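Local coordinates for assembly chaperone of ribosomal protein L4 (Acl4) (Chaetomium thermophilum, PDB 5TQB) that acts as a dedicated chaperone of ribosomal protein L4, probably shielding the newly made protein until it joins the assembling large ribosomal subunit, at residues B[63-68]-B[84-89]; B[118-123]-B[136-141]; B[169-174]-B[198-203]; B[242-247]-B[276-281]. One frame throughout, in Å; residues are numbered along the deposited sequence.

Contact 1 of 4, residues B[63-68]-B[84-89]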
# COMPACT_ATOMS: atom_id res chain seq x y z
N ASN B 63 -4.23 23.42 -10.83
CA ASN B 63 -4.99 24.24 -11.77
C ASN B 63 -6.23 23.51 -12.31
O ASN B 63 -7.29 24.11 -12.47
CB ASN B 63 -4.09 24.69 -12.92
CG ASN B 63 -2.94 25.56 -12.46
OD1 ASN B 63 -3.11 26.43 -11.59
ND2 ASN B 63 -1.75 25.34 -13.02
N TYR B 64 -6.10 22.21 -12.56
CA TYR B 64 -7.21 21.42 -13.08
C TYR B 64 -8.29 21.24 -12.02
O TYR B 64 -9.48 21.39 -12.30
CB TYR B 64 -6.73 20.05 -13.57
CG TYR B 64 -6.07 20.08 -14.94
CD1 TYR B 64 -6.76 20.54 -16.05
CD2 TYR B 64 -4.78 19.60 -15.12
CE1 TYR B 64 -6.17 20.56 -17.29
CE2 TYR B 64 -4.19 19.61 -16.37
CZ TYR B 64 -4.89 20.09 -17.45
OH TYR B 64 -4.32 20.11 -18.70
N TYR B 65 -7.86 20.90 -10.81
CA TYR B 65 -8.78 20.71 -9.70
C TYR B 65 -9.46 22.04 -9.35
O TYR B 65 -10.63 22.06 -8.99
CB TYR B 65 -8.04 20.14 -8.49
CG TYR B 65 -7.87 18.63 -8.50
CD1 TYR B 65 -8.95 17.79 -8.71
CD2 TYR B 65 -6.62 18.05 -8.31
CE1 TYR B 65 -8.80 16.41 -8.73
CE2 TYR B 65 -6.46 16.67 -8.32
CZ TYR B 65 -7.55 15.86 -8.53
OH TYR B 65 -7.40 14.49 -8.54
N ALA B 66 -8.72 23.14 -9.47
CA ALA B 66 -9.27 24.47 -9.21
C ALA B 66 -10.33 24.84 -10.25
O ALA B 66 -11.38 25.40 -9.92
CB ALA B 66 -8.16 25.50 -9.20
N ALA B 67 -10.05 24.54 -11.51
CA ALA B 67 -10.99 24.82 -12.60
C ALA B 67 -12.25 23.98 -12.43
O ALA B 67 -13.35 24.42 -12.76
CB ALA B 67 -10.34 24.55 -13.94
N ALA B 68 -12.09 22.77 -11.92
CA ALA B 68 -13.23 21.89 -11.68
C ALA B 68 -14.15 22.50 -10.63
O ALA B 68 -15.38 22.39 -10.73
CB ALA B 68 -12.75 20.51 -11.25
N GLY B 84 -17.38 15.18 -8.23
CA GLY B 84 -17.56 14.80 -6.84
C GLY B 84 -16.70 15.61 -5.88
O GLY B 84 -16.00 16.54 -6.30
N PRO B 85 -16.73 15.26 -4.59
CA PRO B 85 -16.03 16.02 -3.55
C PRO B 85 -14.50 15.91 -3.61
O PRO B 85 -13.81 16.67 -2.93
CB PRO B 85 -16.56 15.40 -2.25
CG PRO B 85 -16.94 14.02 -2.63
CD PRO B 85 -17.43 14.08 -4.04
N GLU B 86 -14.01 14.98 -4.43
CA GLU B 86 -12.59 14.67 -4.53
C GLU B 86 -11.74 15.91 -4.79
O GLU B 86 -10.67 16.08 -4.20
CB GLU B 86 -12.36 13.64 -5.64
CG GLU B 86 -10.91 13.24 -5.87
CD GLU B 86 -10.73 12.34 -7.09
OE1 GLU B 86 -11.69 11.65 -7.48
OE2 GLU B 86 -9.61 12.34 -7.67
N LYS B 87 -12.21 16.78 -5.68
CA LYS B 87 -11.47 17.98 -6.05
C LYS B 87 -11.23 18.93 -4.87
O LYS B 87 -10.19 19.60 -4.82
CB LYS B 87 -12.18 18.72 -7.19
CG LYS B 87 -13.63 19.09 -6.90
CD LYS B 87 -14.30 19.65 -8.15
CE LYS B 87 -15.77 19.99 -7.92
NZ LYS B 87 -16.62 18.77 -7.78
N PHE B 88 -12.17 19.00 -3.94
CA PHE B 88 -12.00 19.86 -2.77
C PHE B 88 -10.90 19.31 -1.87
O PHE B 88 -10.08 20.06 -1.35
CB PHE B 88 -13.31 19.96 -1.97
CG PHE B 88 -14.44 20.56 -2.75
CD1 PHE B 88 -14.51 21.93 -2.97
CD2 PHE B 88 -15.44 19.76 -3.27
CE1 PHE B 88 -15.55 22.48 -3.69
CE2 PHE B 88 -16.49 20.31 -3.99
CZ PHE B 88 -16.54 21.67 -4.20
N LEU B 89 -10.89 17.99 -1.70
CA LEU B 89 -9.96 17.33 -0.80
C LEU B 89 -8.54 17.42 -1.34
O LEU B 89 -7.59 17.59 -0.56
CB LEU B 89 -10.36 15.87 -0.59
CG LEU B 89 -11.82 15.63 -0.19
CD1 LEU B 89 -12.10 14.15 0.00
CD2 LEU B 89 -12.19 16.40 1.08
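Tyr65 and Ala68, on helix 58-71 of the predicted tetratricopeptide repeat (residues 42-75), meet Glu86 and Lys87 of helix 86-94. The backbones come close: the CA atoms of Tyr65 and Lys87 are 5.3 Å apart. The ring carbon Tyr65 CD1 does the apolar touching, 3.7 Å from both Lys87 CA and Lys87 CB. With CG anti to the carbonyl carbon (chi1 -84°), the ring runs past the lysine backbone, and its hydroxyl is carried on to the Glu86 carboxylate. Tyr65 OH donates to Glu86 OE2 over 3.2 Å, reaching that oxygen on its anti side but 27° out of the carboxylate plane. The other oxygen, Glu86 OE1, accepts a hydrogen bond from Gln50, so helix 41-54 shares in positioning the acid. A phenylalanine in place of Tyr65 would probably preserve the contact with Lys87 but leave Glu86 OE2 without this donor. Lys87 has its CG wedged between backbone N and carbonyl carbon (chi1 56°), and its chain then passes over Ala68, with Lys87 CD 3.6 Å from Ala68 CB. A bend at the last torsion brings Lys87 NZ within 2.7 Å of Gly84 O, above the carbonyl plane; Gly82 O is a second acceptor, so the ammonium ties the turn before its own helix. Around this buried joint, Trp90 stacks on the Tyr65 ring, Leu45 of helix 41-54 touches Ala68, and Pro85 and Phe88 pack on helix 100-125.

Contact 2 of 4, residues B[118-123]-B[136-141]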
# COMPACT_ATOMS: atom_id res chain seq x y z
N GLN B 118 -26.33 11.67 3.46
CA GLN B 118 -27.72 11.88 3.86
C GLN B 118 -28.69 11.55 2.73
O GLN B 118 -29.80 11.07 2.97
CB GLN B 118 -27.93 13.33 4.32
CG GLN B 118 -29.35 13.65 4.78
CD GLN B 118 -29.78 12.85 6.01
OE1 GLN B 118 -29.04 12.75 6.99
NE2 GLN B 118 -30.97 12.27 5.95
N SER B 119 -28.27 11.80 1.49
CA SER B 119 -29.10 11.51 0.33
C SER B 119 -29.20 10.00 0.09
O SER B 119 -30.27 9.50 -0.26
CB SER B 119 -28.53 12.19 -0.92
OG SER B 119 -29.16 11.72 -2.09
N LEU B 120 -28.10 9.28 0.27
CA LEU B 120 -28.11 7.83 0.11
C LEU B 120 -29.00 7.17 1.16
O LEU B 120 -29.64 6.15 0.88
CB LEU B 120 -26.69 7.27 0.22
CG LEU B 120 -25.77 7.55 -0.97
CD1 LEU B 120 -24.32 7.22 -0.62
CD2 LEU B 120 -26.22 6.76 -2.19
N MSE B 121 -29.04 7.75 2.35
CA MSE B 121 -29.87 7.22 3.44
C MSE B 121 -31.36 7.43 3.19
O MSE B 121 -32.18 6.60 3.57
CB MSE B 121 -29.48 7.87 4.77
CG MSE B 121 -28.26 7.24 5.43
SE MSE B 121 -28.01 7.85 7.27
CE MSE B 121 -27.69 9.74 6.92
N ASP B 122 -31.71 8.55 2.55
CA ASP B 122 -33.09 8.81 2.18
C ASP B 122 -33.49 7.86 1.06
O ASP B 122 -34.62 7.39 1.00
CB ASP B 122 -33.28 10.26 1.74
CG ASP B 122 -33.01 11.25 2.86
OD1 ASP B 122 -33.16 10.88 4.05
OD2 ASP B 122 -32.64 12.41 2.56
N SER B 123 -32.55 7.60 0.16
CA SER B 123 -32.76 6.67 -0.94
C SER B 123 -32.86 5.23 -0.44
O SER B 123 -33.31 4.35 -1.17
CB SER B 123 -31.61 6.78 -1.94
OG SER B 123 -31.76 5.85 -2.99
N ALA B 136 -23.32 -0.15 1.04
CA ALA B 136 -21.92 -0.19 0.65
C ALA B 136 -21.46 1.20 0.23
O ALA B 136 -20.37 1.64 0.60
CB ALA B 136 -21.72 -1.17 -0.50
N ALA B 137 -22.30 1.88 -0.53
CA ALA B 137 -22.01 3.23 -0.99
C ALA B 137 -21.94 4.19 0.20
O ALA B 137 -21.07 5.06 0.25
CB ALA B 137 -23.07 3.69 -1.99
N ILE B 138 -22.87 4.03 1.14
CA ILE B 138 -22.89 4.82 2.36
C ILE B 138 -21.60 4.59 3.16
O ILE B 138 -21.00 5.54 3.67
CB ILE B 138 -24.11 4.47 3.24
CG1 ILE B 138 -25.39 4.97 2.59
CG2 ILE B 138 -23.99 5.10 4.64
CD1 ILE B 138 -26.65 4.38 3.19
N ALA B 139 -21.19 3.33 3.26
CA ALA B 139 -19.99 2.97 4.00
C ALA B 139 -18.77 3.66 3.38
O ALA B 139 -17.98 4.28 4.09
CB ALA B 139 -19.81 1.47 4.00
N ASP B 140 -18.63 3.53 2.06
CA ASP B 140 -17.54 4.17 1.33
C ASP B 140 -17.51 5.66 1.60
O ASP B 140 -16.45 6.23 1.88
CB ASP B 140 -17.71 3.95 -0.18
CG ASP B 140 -17.24 2.57 -0.62
OD1 ASP B 140 -16.15 2.14 -0.18
OD2 ASP B 140 -17.96 1.93 -1.42
N LYS B 141 -18.67 6.30 1.52
CA LYS B 141 -18.77 7.74 1.71
C LYS B 141 -18.42 8.16 3.14
O LYS B 141 -17.74 9.17 3.34
CB LYS B 141 -20.17 8.23 1.35
CG LYS B 141 -20.24 9.07 0.09
CD LYS B 141 -19.91 8.25 -1.13
CE LYS B 141 -20.14 9.04 -2.41
NZ LYS B 141 -19.24 10.22 -2.51
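Leu120 and Ile138 meet where helix 100-125 and helix 131-156 run side by side, with Leu120 CA 6.4 Å from Ile138 CA. Leu120 points at the opposing helix, and its CB sits 3.5 Å from Ile138 CG1, the tightest approach of the contact. Beyond CB the leucine splits: the CD1 methyl, in the extended branch, settles over the backbone between two residues, with Leu120 CD1 3.9 Å from Ala137 C and equally near Ile138 N. The same methyl meets Ala137 CB at 4.0 Å, a small side chain that also points across the interface. Ile138 starts less directly. Its longer branch, with CG1 anti to the carbonyl carbon (chi1 -70°), reaches back to the partner helix, while CG2 is set anti to the backbone N. The extended branch ends in Ile138 CD1, which touches two successive residues: Leu120 CB on one hand and, 4.0 Å away, Met121 CG on the other. Met121, present as selenomethionine, crosses the isoleucine at about a right angle and makes this contact with its CG methylene. No hydrogen bond links the segments; interlocking aliphatic groups hold them. The local axes approach to 9.6 Å at 165°, the near-antiparallel pairing of consecutive helices in an alpha-helical hairpin. One turn on from Ala137, Lys141 touches Leu113 and Ile117 of helix 100-125, and its ammonium forms a salt bridge with Glu79 and a hydrogen bond with Gln116, joining this hairpin to helix 79-82.

Contact 3 of 4, residues B[169-174]-B[198-203]; sequences RCEALI and QERTEE
Three flat groups meet here: the Glu171 carboxylate, the Gln198 amide and the Arg200 guanidinium. Glu171 OE2 lies in the plane of the Gln198 amide, whereas Glu203 OE1 lies at the edge of the Arg200 guanidinium, in its plane; toward that guanidinium Glu171 OE2 stands obliquely. Together Glu171, Arg200 and Glu203 form a salt-bridge network between helix 166-180 and the turn and first residues of helix 201-212. A Schellman motif, with Glu199 as C-prime residue, ends helix 185-197, and Arg200 follows at the N-cap position of helix 201-212. The shorter link across the contact is a nearly straight hydrogen bond, 163° at the hydrogen, from Gln198 NE2 to Glu171 OE2 over 3.1 Å. It uses the anti lone pair of the carboxylate oxygen, the two planes being 32° apart. A bend in the glutamate chain (chi2 -65°) places the acid there. Arg200 arrives from the opposite direction with its guanidinium close to parallel to the carboxylate, yet the resulting salt bridge, Glu171 OE2 to Arg200 NH2, is long at 3.6 Å. Arg195 of helix 185-197 joins in: its NH1 pairs with Glu171 OE2 and also donates to Gln198 OE1, so the acid has positive charge from two arginines, which would probably favour its ionised form. Gln198 NE2 has a second acceptor in Glu167, and its side chain also packs on an aromatic residue of the other protein's chain. On the far side, Arg200 NH1 donates to Glu203 OE1 over 3.1 Å, met on the syn side but tilted out of the carboxylate plane.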
# COMPACT_ATOMS: atom_id res chain seq x y z
N ARG B 169 -10.90 21.38 18.87
CA ARG B 169 -11.35 21.05 17.52
C ARG B 169 -11.00 19.61 17.15
O ARG B 169 -11.81 18.91 16.54
CB ARG B 169 -10.75 22.04 16.51
CG ARG B 169 -11.46 23.38 16.51
CD ARG B 169 -10.81 24.37 15.56
NE ARG B 169 -11.61 25.59 15.41
CZ ARG B 169 -11.23 26.67 14.73
NH1 ARG B 169 -10.03 26.71 14.15
NH2 ARG B 169 -12.04 27.71 14.65
N CYS B 170 -9.80 19.17 17.53
CA CYS B 170 -9.38 17.79 17.29
C CYS B 170 -10.29 16.81 18.01
O CYS B 170 -10.70 15.79 17.44
CB CYS B 170 -7.93 17.56 17.75
SG CYS B 170 -6.66 18.30 16.69
N GLU B 171 -10.62 17.11 19.27
CA GLU B 171 -11.49 16.25 20.06
C GLU B 171 -12.86 16.09 19.42
O GLU B 171 -13.47 15.02 19.51
CB GLU B 171 -11.64 16.80 21.49
CG GLU B 171 -10.60 16.27 22.47
CD GLU B 171 -10.70 14.77 22.71
OE1 GLU B 171 -11.67 14.15 22.21
OE2 GLU B 171 -9.82 14.21 23.41
N ALA B 172 -13.35 17.14 18.78
CA ALA B 172 -14.66 17.12 18.15
C ALA B 172 -14.61 16.31 16.86
O ALA B 172 -15.57 15.61 16.51
CB ALA B 172 -15.14 18.54 17.86
N LEU B 173 -13.48 16.39 16.17
CA LEU B 173 -13.31 15.67 14.92
C LEU B 173 -13.25 14.16 15.14
O LEU B 173 -13.89 13.40 14.41
CB LEU B 173 -12.05 16.17 14.20
CG LEU B 173 -12.20 17.57 13.59
CD1 LEU B 173 -10.85 18.23 13.38
CD2 LEU B 173 -12.97 17.49 12.29
N ILE B 174 -12.50 13.72 16.15
CA ILE B 174 -12.31 12.29 16.37
C ILE B 174 -13.54 11.64 17.00
O ILE B 174 -13.75 10.43 16.85
CB ILE B 174 -11.05 11.97 17.21
CG1 ILE B 174 -11.13 12.61 18.60
CG2 ILE B 174 -9.79 12.43 16.47
CD1 ILE B 174 -10.03 12.17 19.56
N GLN B 198 -1.69 14.25 24.00
CA GLN B 198 -2.40 14.60 25.24
C GLN B 198 -1.75 13.92 26.44
O GLN B 198 -2.30 13.94 27.53
CB GLN B 198 -3.86 14.18 25.15
CG GLN B 198 -4.69 15.00 24.19
CD GLN B 198 -6.11 14.49 24.09
OE1 GLN B 198 -6.34 13.28 24.05
NE2 GLN B 198 -7.06 15.40 24.06
N GLU B 199 -0.59 13.30 26.21
CA GLU B 199 0.12 12.58 27.26
C GLU B 199 -0.74 11.45 27.83
O GLU B 199 -0.62 11.09 29.00
CB GLU B 199 0.55 13.54 28.38
CG GLU B 199 1.26 14.79 27.88
CD GLU B 199 1.56 15.79 28.98
OE1 GLU B 199 1.41 15.44 30.17
OE2 GLU B 199 1.94 16.93 28.65
N ARG B 200 -1.62 10.91 26.98
CA ARG B 200 -2.43 9.74 27.34
C ARG B 200 -1.93 8.52 26.59
O ARG B 200 -2.53 8.09 25.59
CB ARG B 200 -3.90 9.99 27.01
CG ARG B 200 -4.59 10.99 27.92
CD ARG B 200 -6.08 10.74 27.97
NE ARG B 200 -6.85 11.85 27.42
CZ ARG B 200 -8.14 11.77 27.11
NH1 ARG B 200 -8.81 10.64 27.29
NH2 ARG B 200 -8.77 12.83 26.61
N THR B 201 -0.83 7.95 27.07
CA THR B 201 -0.13 6.89 26.37
C THR B 201 -0.89 5.57 26.35
O THR B 201 -0.93 4.89 25.32
CB THR B 201 1.27 6.67 26.97
OG1 THR B 201 2.02 7.88 26.88
CG2 THR B 201 2.02 5.56 26.24
N GLU B 202 -1.49 5.20 27.48
CA GLU B 202 -2.15 3.91 27.56
C GLU B 202 -3.37 3.88 26.65
O GLU B 202 -3.64 2.87 26.00
CB GLU B 202 -2.54 3.57 29.00
CG GLU B 202 -3.08 2.15 29.16
CD GLU B 202 -2.21 1.11 28.47
OE1 GLU B 202 -0.98 1.11 28.70
OE2 GLU B 202 -2.76 0.31 27.68
N GLU B 203 -4.10 4.98 26.59
CA GLU B 203 -5.25 5.07 25.70
C GLU B 203 -4.80 5.09 24.25
O GLU B 203 -5.52 4.63 23.37
CB GLU B 203 -6.10 6.30 26.02
CG GLU B 203 -6.73 6.26 27.40
CD GLU B 203 -7.69 7.40 27.64
OE1 GLU B 203 -7.48 8.16 28.60
OE2 GLU B 203 -8.66 7.53 26.86

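Contact 4 of 4, residues B[242-247]-B[276-281]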
# COMPACT_ATOMS: atom_id res chain seq x y z
N ASP B 242 5.85 2.62 22.19
CA ASP B 242 6.55 1.41 22.64
C ASP B 242 5.89 0.10 22.24
O ASP B 242 5.88 -0.86 23.02
CB ASP B 242 6.73 1.45 24.16
CG ASP B 242 7.45 2.70 24.64
OD1 ASP B 242 8.69 2.73 24.57
OD2 ASP B 242 6.76 3.65 25.08
N MSE B 243 5.35 0.05 21.03
CA MSE B 243 4.83 -1.19 20.46
C MSE B 243 5.68 -1.59 19.25
O MSE B 243 5.18 -1.73 18.13
CB MSE B 243 3.36 -1.04 20.08
CG MSE B 243 2.39 -1.20 21.25
SE MSE B 243 0.53 -0.99 20.71
CE MSE B 243 0.57 0.90 20.41
N GLU B 244 6.97 -1.75 19.50
CA GLU B 244 7.93 -2.05 18.44
C GLU B 244 7.66 -3.42 17.83
O GLU B 244 7.85 -3.62 16.63
CB GLU B 244 9.36 -1.98 18.97
CG GLU B 244 9.78 -0.60 19.48
CD GLU B 244 9.48 -0.38 20.97
OE1 GLU B 244 8.75 -1.19 21.58
OE2 GLU B 244 9.99 0.62 21.52
N GLU B 245 7.23 -4.36 18.66
CA GLU B 245 6.92 -5.71 18.21
C GLU B 245 5.87 -5.67 17.10
O GLU B 245 6.00 -6.36 16.09
CB GLU B 245 6.43 -6.58 19.37
CG GLU B 245 7.41 -6.69 20.54
CD GLU B 245 7.20 -5.61 21.60
OE1 GLU B 245 7.78 -5.75 22.70
OE2 GLU B 245 6.48 -4.63 21.34
N GLU B 246 4.85 -4.85 17.28
CA GLU B 246 3.82 -4.67 16.26
C GLU B 246 4.39 -3.92 15.07
O GLU B 246 4.05 -4.21 13.92
CB GLU B 246 2.61 -3.93 16.83
CG GLU B 246 1.78 -4.73 17.82
CD GLU B 246 2.36 -4.73 19.23
OE1 GLU B 246 3.53 -4.31 19.40
OE2 GLU B 246 1.66 -5.16 20.17
N ALA B 247 5.26 -2.94 15.33
CA ALA B 247 5.85 -2.16 14.25
C ALA B 247 6.71 -3.03 13.35
O ALA B 247 6.79 -2.79 12.15
CB ALA B 247 6.68 -1.02 14.81
N GLY B 276 15.94 -3.47 20.52
CA GLY B 276 17.18 -4.04 21.01
C GLY B 276 17.65 -3.37 22.29
O GLY B 276 18.20 -4.03 23.17
N GLU B 277 17.43 -2.06 22.39
CA GLU B 277 17.78 -1.33 23.60
C GLU B 277 17.01 -1.89 24.79
O GLU B 277 17.59 -2.13 25.85
CB GLU B 277 17.48 0.17 23.45
CG GLU B 277 18.44 0.93 22.55
CD GLU B 277 18.27 2.44 22.65
OE1 GLU B 277 19.28 3.14 22.85
OE2 GLU B 277 17.12 2.93 22.53
N LYS B 278 15.71 -2.10 24.60
CA LYS B 278 14.85 -2.61 25.67
C LYS B 278 15.29 -4.00 26.11
O LYS B 278 15.54 -4.24 27.29
CB LYS B 278 13.39 -2.63 25.22
CG LYS B 278 12.78 -1.25 25.03
CD LYS B 278 11.35 -1.35 24.50
CE LYS B 278 10.65 0.00 24.49
NZ LYS B 278 11.26 0.98 23.56
N GLU B 279 15.39 -4.92 25.15
CA GLU B 279 15.80 -6.29 25.43
C GLU B 279 17.16 -6.33 26.12
O GLU B 279 17.42 -7.18 26.97
CB GLU B 279 15.86 -7.11 24.14
CG GLU B 279 14.49 -7.34 23.51
CD GLU B 279 14.56 -8.09 22.19
OE1 GLU B 279 15.68 -8.27 21.65
OE2 GLU B 279 13.49 -8.50 21.69
N ARG B 280 18.03 -5.39 25.76
CA ARG B 280 19.36 -5.31 26.32
C ARG B 280 19.32 -4.87 27.79
O ARG B 280 20.06 -5.41 28.62
CB ARG B 280 20.22 -4.34 25.51
CG ARG B 280 21.66 -4.20 25.97
CD ARG B 280 22.22 -2.90 25.44
NE ARG B 280 23.67 -2.83 25.48
CZ ARG B 280 24.37 -1.80 25.03
NH1 ARG B 280 23.74 -0.74 24.50
NH2 ARG B 280 25.70 -1.81 25.10
N GLU B 281 18.47 -3.90 28.11
CA GLU B 281 18.33 -3.44 29.50
C GLU B 281 17.75 -4.54 30.37
O GLU B 281 18.12 -4.68 31.54
CB GLU B 281 17.42 -2.20 29.56
CG GLU B 281 18.01 -0.96 28.89
CD GLU B 281 19.27 -0.48 29.58
OE1 GLU B 281 19.42 -0.73 30.79
OE2 GLU B 281 20.12 0.15 28.91
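Lys278 brings its ammonium to the carboxylates of both Glu244 and Asp242, making a salt-bridge network of one base and two acids. The bridge from Lys278 NZ to Glu244 OE2 is modelled at 2.4 Å, too short for its exact length to be trusted, though the pairing itself is plain. The second bridge, Lys278 NZ to Asp242 OD1 at 3.3 Å, is a weak hydrogen bond. Lysine and glutamate come from opposite directions, while Asp242 crosses the lysine at about a right angle. The lysine chain is extended until its last torsion (chi4 64°), where a bend swings NZ to the acids. Glu244 bends too, at its second torsion (chi2 90°), bringing both its oxygens near Lys278 CD: OE2 at 3.8 Å and OE1 at 3.9 Å. An alanine in place of Glu244 would probably leave the Lys278 ammonium with the weak Asp242 bond as its sole link to this segment and free the end of its chain to turn. Asp242, at positive phi, is the C-prime residue of the Schellman motif that ends helix 228-240; Met243, present as selenomethionine, follows at the N-cap position of helix 244-257. Packing accompanies the charges: Glu244 rests on Arg274 and Leu275 of helix 262-281, and Met243 on Leu208 of helix 201-212. Asp242 OD2 forms a salt bridge with a basic side chain of the other protein's chain. One aspartate thus touches both Lys278 and the bound protein, so the lysine may moderate the negative charge offered to that partner, plausibly the L4 client.

Overall arrangement
Only contact 1 is truly buried; contact 2 is partly buried, contact 3 lies at the surface, and contact 4 is partly buried but charged. Contacts 1 and 2 are linked, without touching, by the consecutive helices 86-94 and 100-125, and contacts 2 and 3 likewise by helices 131-156 and 166-180. Contact 4 lies across the chain's centre from the first two, about 44 Å from contact 1 between centres. Chemistry changes along this series: a tyrosine-glutamate hydrogen bond amid packing, then apolar side chains without a hydrogen bond across, then salt-bridge networks. Contacts 3 and 4 each use a Schellman turn; contacts 1, 3 and 4 have residues on the other protein's chain, in contact 4 through a salt bridge of Asp242.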